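Local coordinates for ABC-type amino acid transport system, periplasmic component (Caldanaerobacter subterraneus subsp. tengcongensis MB4, PDB 4YMX), which binds arginine as the extracytoplasmic substrate-binding component of an amino acid ABC transporter, probably handing it on to the membrane-embedded part, at residues Ile241-Leu244 against Lys245-Gly248; Gly248-Asp251 against Lys252-Lys256. One frame throughout, in Å; residues are numbered along the deposited sequence. Where two conformers were deposited one is given.

Interaction 1 of 2, residues Ile241-Leu244 against Lys245-Gly248; sequences IKEL and KQSG
Ser247 turns back onto the helical turn before it, its OG donating to Glu243 O at 2.8 Å while its backbone N reaches the same oxygen at 2.9 Å. The two donors come from opposite faces of the carbonyl plane, and the backbone bond is noticeably bent, its N-H...O angle 131°. A chi1 of 69° sets OG between the backbone N and the carbonyl carbon, close enough to the backbone for this bond. One residue earlier, Gln246 N bonds to Lys242 O at 2.8 Å, and the extended Gln246 side chain runs over that carbonyl with CG 3.2 Å from Lys242 O. Lys245 N is held by Ile241 O at 3.1 Å. Beside that bond the straight Lys245 chain lies alongside Ile241, its CE 3.9 Å from Ile241 CG2, and its NZ is hydrogen-bonded to the carbonyl oxygen of Leu122. Ile241 itself packs on Ser120 and Tyr123 of strand 117-124. Beyond the turn, Ser247 OG also pairs with Glu249 N, so one hydroxyl joins the last turn of helix 231-247 to the start of helix 249-258. Gly248, with a phi of 98°, ends the first helix and is the N-cap of the second, a glycine-terminated break between consecutive helices.

Interaction 2 of 2, residues Gly248-Asp251 against Lys252-Lys256; sequences GEYD and KLVDK
Val254 sets its CG2 methyl over one face of the Tyr250 ring, in a CH-pi contact 3.9 Å from CG2 to the ring centroid. The methyl sits off centre, toward CE2. With CG anti to the backbone N (chi1 178°), the tyrosine ring swings out beside the helix to meet the valine one turn on, and its hydroxyl bonds to the carbonyl of Tyr123. Phe65 of helix 65-77 packs on both side chains and on Leu253, covering this apolar flank.

Beneath the side chains, four consecutive carbonyls of the first turn are used. Gly248 O takes Lys252 N in the longest of these bonds, 3.3 Å, as the helix starts. Leu253 N reaches Glu249 O at 3.0 Å, and Val254 N meets Tyr250 O at 2.9 Å, almost in line with the carbonyl bond. Asp251 O is gripped twice, by Asp255 N at 3.0 Å and by a water donating to it at 2.8 Å. That water also gives a weak bond to Asp255 OD1, which also has a long, weak ion pair with Lys259.

Glu249 folds at chi2 (62°), bringing its carboxylate back over Leu253 and across the aliphatic part of Lys252. No direct salt bridge results, because Glu249 OE2 and Lys252 NZ stay 5.1 Å apart. A second water spans the gap instead, donating to Glu249 OE2 at 2.6 Å and weakly accepting from Lys252 NZ. Glu249 and Lys252 are thus joined through solvent, a looser tie than the direct salt bridge of Lys256 NZ with Asp68, whereas the flank bearing Tyr250, Leu253 and Val254 is held by apolar packing together with the hydrogen bond of Tyr250 OH to Tyr123 O.

Interactions 1 and 2 share Gly248, and their centres lie about 9 Å apart on either side of the break between two successive helices. The helices are tied across the corner by a probable hydrogen bond from Tyr250 N to Leu244 O, 2.8 Å long. Packing reinforces it: Leu244 CD2 is 3.5 Å from Glu249 CG, and the Tyr250 side chain leans on Lys245. Both contacts also fix themselves to strand 117-124, through Lys245 in the first and Tyr250 in the second, using the carbonyls of adjacent residues. Neither contributes a residue to the arginine pocket; they are structural packing on the outside of one lobe.

Interaction 1 of 2, residues Ile241-Leu244 against Lys245-Gly248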
ATOM      1  N   ILE A 241      14.810   9.728  -4.048  1.00  8.02           N
ATOM      2  CA  ILE A 241      14.848   8.268  -3.962  1.00  6.64           C
ATOM      3  C   ILE A 241      16.249   7.757  -4.294  1.00  7.52           C
ATOM      4  O   ILE A 241      16.792   6.917  -3.579  1.00  7.53           O
ATOM      5  CB  ILE A 241      13.811   7.604  -4.878  1.00  5.13           C
ATOM      6  CG1 ILE A 241      12.404   7.953  -4.393  1.00  7.70           C
ATOM      7  CG2 ILE A 241      14.015   6.083  -4.908  1.00  7.90           C
ATOM      8  CD1 ILE A 241      11.314   7.550  -5.365  1.00 11.01           C
ATOM      9  N   LYS A 242      16.841   8.280  -5.361  1.00  7.13           N
ATOM     10  CA  LYS A 242      18.203   7.884  -5.720  1.00  7.51           C
ATOM     11  C   LYS A 242      19.193   8.231  -4.614  1.00  9.15           C
ATOM     12  O   LYS A 242      20.040   7.407  -4.250  1.00  8.33           O
ATOM     13  CB  LYS A 242      18.614   8.523  -7.051  1.00  8.83           C
ATOM     14  CG  LYS A 242      18.339   7.638  -8.255  1.00 22.00           C
ATOM     15  CD  LYS A 242      19.100   8.122  -9.487  1.00 35.92           C
ATOM     16  CE  LYS A 242      18.899   7.186 -10.676  1.00 46.28           C
ATOM     17  NZ  LYS A 242      19.679   5.920 -10.556  1.00 52.02           N
ATOM     18  N   GLU A 243      19.104   9.435  -4.061  0.69  8.58           N
ATOM     19  CA  GLU A 243      20.051   9.815  -3.016  0.69  7.18           C
ATOM     20  C   GLU A 243      19.860   9.014  -1.727  0.69  6.45           C
ATOM     21  O   GLU A 243      20.836   8.681  -1.054  0.69  8.13           O
ATOM     22  CB  GLU A 243      20.020  11.324  -2.759  0.69 11.40           C
ATOM     23  CG  GLU A 243      20.964  11.812  -1.662  0.69 13.18           C
ATOM     24  CD  GLU A 243      22.444  11.584  -1.965  0.69 11.62           C
ATOM     25  OE1 GLU A 243      23.253  11.841  -1.054  0.69 13.45           O
ATOM     26  OE2 GLU A 243      22.805  11.165  -3.093  0.69 11.38           O
ATOM     27  N   LEU A 244      18.617   8.684  -1.388  1.00  6.39           N
ATOM     28  CA  LEU A 244      18.380   7.796  -0.250  1.00  4.15           C
ATOM     29  C   LEU A 244      19.116   6.477  -0.459  1.00  8.08           C
ATOM     30  O   LEU A 244      19.831   5.999   0.425  1.00  7.43           O
ATOM     31  CB  LEU A 244      16.878   7.527  -0.067  1.00  5.85           C
ATOM     32  CG  LEU A 244      16.038   8.673   0.492  1.00  8.88           C
ATOM     33  CD1 LEU A 244      14.558   8.299   0.447  1.00 11.47           C
ATOM     34  CD2 LEU A 244      16.469   9.027   1.910  1.00 12.45           C
ATOM     35  N   LYS A 245      18.958   5.904  -1.644  1.00  6.51           N
ATOM     36  CA  LYS A 245      19.586   4.622  -1.948  1.00  6.43           C
ATOM     37  C   LYS A 245      21.106   4.710  -1.957  1.00  4.89           C
ATOM     38  O   LYS A 245      21.795   3.838  -1.419  1.00  7.32           O
ATOM     39  CB  LYS A 245      19.091   4.077  -3.290  1.00  7.34           C
ATOM     40  CG  LYS A 245      17.643   3.574  -3.275  1.00  7.43           C
ATOM     41  CD  LYS A 245      17.231   3.175  -4.677  1.00 10.56           C
ATOM     42  CE  LYS A 245      15.824   2.600  -4.702  1.00 18.70           C
ATOM     43  NZ  LYS A 245      15.349   2.444  -6.112  1.00 22.22           N
ATOM     44  N   GLN A 246      21.632   5.774  -2.544  1.00  4.87           N
ATOM     45  CA  GLN A 246      23.071   5.865  -2.753  1.00  4.15           C
ATOM     46  C   GLN A 246      23.834   6.361  -1.531  1.00  6.55           C
ATOM     47  O   GLN A 246      25.044   6.177  -1.454  1.00  6.21           O
ATOM     48  CB  GLN A 246      23.345   6.737  -3.980  1.00  6.29           C
ATOM     49  CG  GLN A 246      22.824   6.093  -5.265  1.00  7.96           C
ATOM     50  CD  GLN A 246      22.880   7.019  -6.463  1.00 11.88           C
ATOM     51  OE1 GLN A 246      23.150   8.210  -6.331  1.00 13.69           O
ATOM     52  NE2 GLN A 246      22.646   6.461  -7.649  1.00 24.79           N
ATOM     53  N   SER A 247      23.132   6.955  -0.569  1.00  7.94           N
ATOM     54  CA  SER A 247      23.785   7.541   0.609  1.00  6.81           C
ATOM     55  C   SER A 247      23.827   6.634   1.825  1.00  7.86           C
ATOM     56  O   SER A 247      24.479   6.964   2.819  1.00  9.54           O
ATOM     57  CB  SER A 247      23.077   8.824   1.028  1.00  8.41           C
ATOM     58  OG  SER A 247      21.788   8.525   1.551  1.00 10.32           O
ATOM     59  N   GLY A 248      23.119   5.509   1.768  1.00  5.84           N
ATOM     60  CA  GLY A 248      22.983   4.666   2.935  1.00  7.40           C
ATOM     61  C   GLY A 248      21.687   4.877   3.700  1.00  6.34           C
ATOM     62  O   GLY A 248      21.301   4.016   4.492  1.00  9.09           O
TER
HETATM   63  O   HOH W   1      22.089  10.346  -5.674  1.00 21.92           O

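Interaction 2 of 2, residues Gly248-Asp251 against Lys252-Lys256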
ATOM      1  N   GLY A 248      23.119   5.509   1.768  1.00  5.84           N
ATOM      2  CA  GLY A 248      22.983   4.666   2.935  1.00  7.40           C
ATOM      3  C   GLY A 248      21.687   4.877   3.700  1.00  6.34           C
ATOM      4  O   GLY A 248      21.301   4.016   4.492  1.00  9.09           O
ATOM      5  N   GLU A 249      21.020   6.006   3.480  1.00  7.11           N
ATOM      6  CA  GLU A 249      19.828   6.324   4.264  1.00  7.11           C
ATOM      7  C   GLU A 249      18.671   5.359   3.976  1.00  7.14           C
ATOM      8  O   GLU A 249      17.925   4.992   4.876  1.00  6.62           O
ATOM      9  CB  GLU A 249      19.405   7.776   4.034  1.00  7.54           C
ATOM     10  CG  GLU A 249      18.209   8.213   4.857  1.00 14.95           C
ATOM     11  CD  GLU A 249      18.431   8.162   6.364  1.00 27.22           C
ATOM     12  OE1 GLU A 249      17.417   8.101   7.095  1.00 31.15           O
ATOM     13  OE2 GLU A 249      19.596   8.194   6.828  1.00 19.63           O
ATOM     14  N   TYR A 250      18.543   4.936   2.727  1.00  5.70           N
ATOM     15  CA  TYR A 250      17.512   3.982   2.339  1.00  6.13           C
ATOM     16  C   TYR A 250      17.641   2.684   3.111  1.00  7.34           C
ATOM     17  O   TYR A 250      16.658   2.142   3.627  1.00  7.36           O
ATOM     18  CB  TYR A 250      17.604   3.727   0.842  1.00  6.71           C
ATOM     19  CG  TYR A 250      16.643   2.723   0.266  1.00  7.08           C
ATOM     20  CD1 TYR A 250      15.370   3.107  -0.151  1.00  5.94           C
ATOM     21  CD2 TYR A 250      17.022   1.397   0.089  1.00  8.58           C
ATOM     22  CE1 TYR A 250      14.499   2.186  -0.715  1.00  8.25           C
ATOM     23  CE2 TYR A 250      16.160   0.469  -0.473  1.00  5.91           C
ATOM     24  CZ  TYR A 250      14.902   0.872  -0.874  1.00  7.03           C
ATOM     25  OH  TYR A 250      14.041  -0.046  -1.443  1.00 11.26           O
ATOM     26  N   ASP A 251      18.860   2.181   3.202  1.00  6.82           N
ATOM     27  CA  ASP A 251      19.057   0.926   3.905  1.00  7.56           C
ATOM     28  C   ASP A 251      18.723   1.044   5.387  1.00  5.21           C
ATOM     29  O   ASP A 251      18.194   0.107   5.981  1.00  8.94           O
ATOM     30  CB  ASP A 251      20.484   0.426   3.709  1.00  6.92           C
ATOM     31  CG  ASP A 251      20.767   0.056   2.279  1.00  9.32           C
ATOM     32  OD1 ASP A 251      19.977  -0.713   1.696  1.00 13.90           O
ATOM     33  OD2 ASP A 251      21.769   0.555   1.731  1.00  9.83           O
ATOM     34  N   LYS A 252      19.025   2.200   5.979  1.00  6.86           N
ATOM     35  CA  LYS A 252      18.641   2.471   7.363  1.00  6.67           C
ATOM     36  C   LYS A 252      17.112   2.435   7.515  1.00  8.10           C
ATOM     37  O   LYS A 252      16.582   1.836   8.454  1.00  8.77           O
ATOM     38  CB  LYS A 252      19.219   3.814   7.828  1.00 10.26           C
ATOM     39  CG  LYS A 252      19.035   4.103   9.308  1.00 13.93           C
ATOM     40  CD  LYS A 252      19.670   5.432   9.707  1.00 19.60           C
ATOM     41  CE  LYS A 252      19.376   5.753  11.164  1.00 28.34           C
ATOM     42  NZ  LYS A 252      20.234   6.860  11.665  1.00 38.13           N
ATOM     43  N   LEU A 253      16.400   3.043   6.572  1.00  6.50           N
ATOM     44  CA  LEU A 253      14.936   3.039   6.617  1.00  5.92           C
ATOM     45  C   LEU A 253      14.360   1.636   6.442  1.00  8.48           C
ATOM     46  O   LEU A 253      13.397   1.257   7.118  1.00  8.71           O
ATOM     47  CB  LEU A 253      14.354   3.981   5.557  1.00  6.77           C
ATOM     48  CG  LEU A 253      14.703   5.460   5.707  1.00  6.66           C
ATOM     49  CD1 LEU A 253      14.081   6.276   4.586  1.00 12.89           C
ATOM     50  CD2 LEU A 253      14.277   5.996   7.066  1.00  9.33           C
ATOM     51  N   VAL A 254      14.947   0.863   5.536  1.00  6.96           N
ATOM     52  CA  VAL A 254      14.473  -0.487   5.287  1.00  5.64           C
ATOM     53  C   VAL A 254      14.679  -1.360   6.521  1.00  7.66           C
ATOM     54  O   VAL A 254      13.786  -2.113   6.904  1.00  8.87           O
ATOM     55  CB  VAL A 254      15.168  -1.087   4.056  1.00  6.40           C
ATOM     56  CG1 VAL A 254      14.881  -2.571   3.948  1.00  8.38           C
ATOM     57  CG2 VAL A 254      14.723  -0.350   2.799  1.00 10.54           C
ATOM     58  N   ASP A 255      15.836  -1.232   7.159  1.00  9.07           N
ATOM     59  CA  ASP A 255      16.094  -1.982   8.389  1.00 10.88           C
ATOM     60  C   ASP A 255      15.059  -1.677   9.460  1.00 14.48           C
ATOM     61  O   ASP A 255      14.544  -2.572  10.123  1.00 12.40           O
ATOM     62  CB  ASP A 255      17.480  -1.652   8.930  1.00 12.55           C
ATOM     63  CG  ASP A 255      18.545  -2.539   8.354  1.00 22.75           C
ATOM     64  OD1 ASP A 255      18.191  -3.488   7.626  1.00 20.80           O
ATOM     65  OD2 ASP A 255      19.736  -2.290   8.638  1.00 27.45           O
ATOM     66  N   LYS A 256      14.758  -0.395   9.603  1.00 10.35           N
ATOM     67  CA  LYS A 256      13.854   0.112  10.622  1.00 10.25           C
ATOM     68  C   LYS A 256      12.424  -0.408  10.448  1.00 12.87           C
ATOM     69  O   LYS A 256      11.759  -0.753  11.429  1.00 16.26           O
ATOM     70  CB  LYS A 256      13.889   1.646  10.575  1.00 13.67           C
ATOM     71  CG  LYS A 256      12.857   2.398  11.395  1.00 19.73           C
ATOM     72  CD  LYS A 256      12.861   3.874  10.969  1.00 15.94           C
ATOM     73  CE  LYS A 256      11.899   4.725  11.779  1.00 23.03           C
ATOM     74  NZ  LYS A 256      11.848   6.107  11.226  1.00 24.26           N
TER
HETATM   75  O   HOH W   2      19.833   9.146   9.277  1.00 38.62           O
HETATM   76  O   HOH W   3      18.478  -2.520   5.142  1.00 22.04           O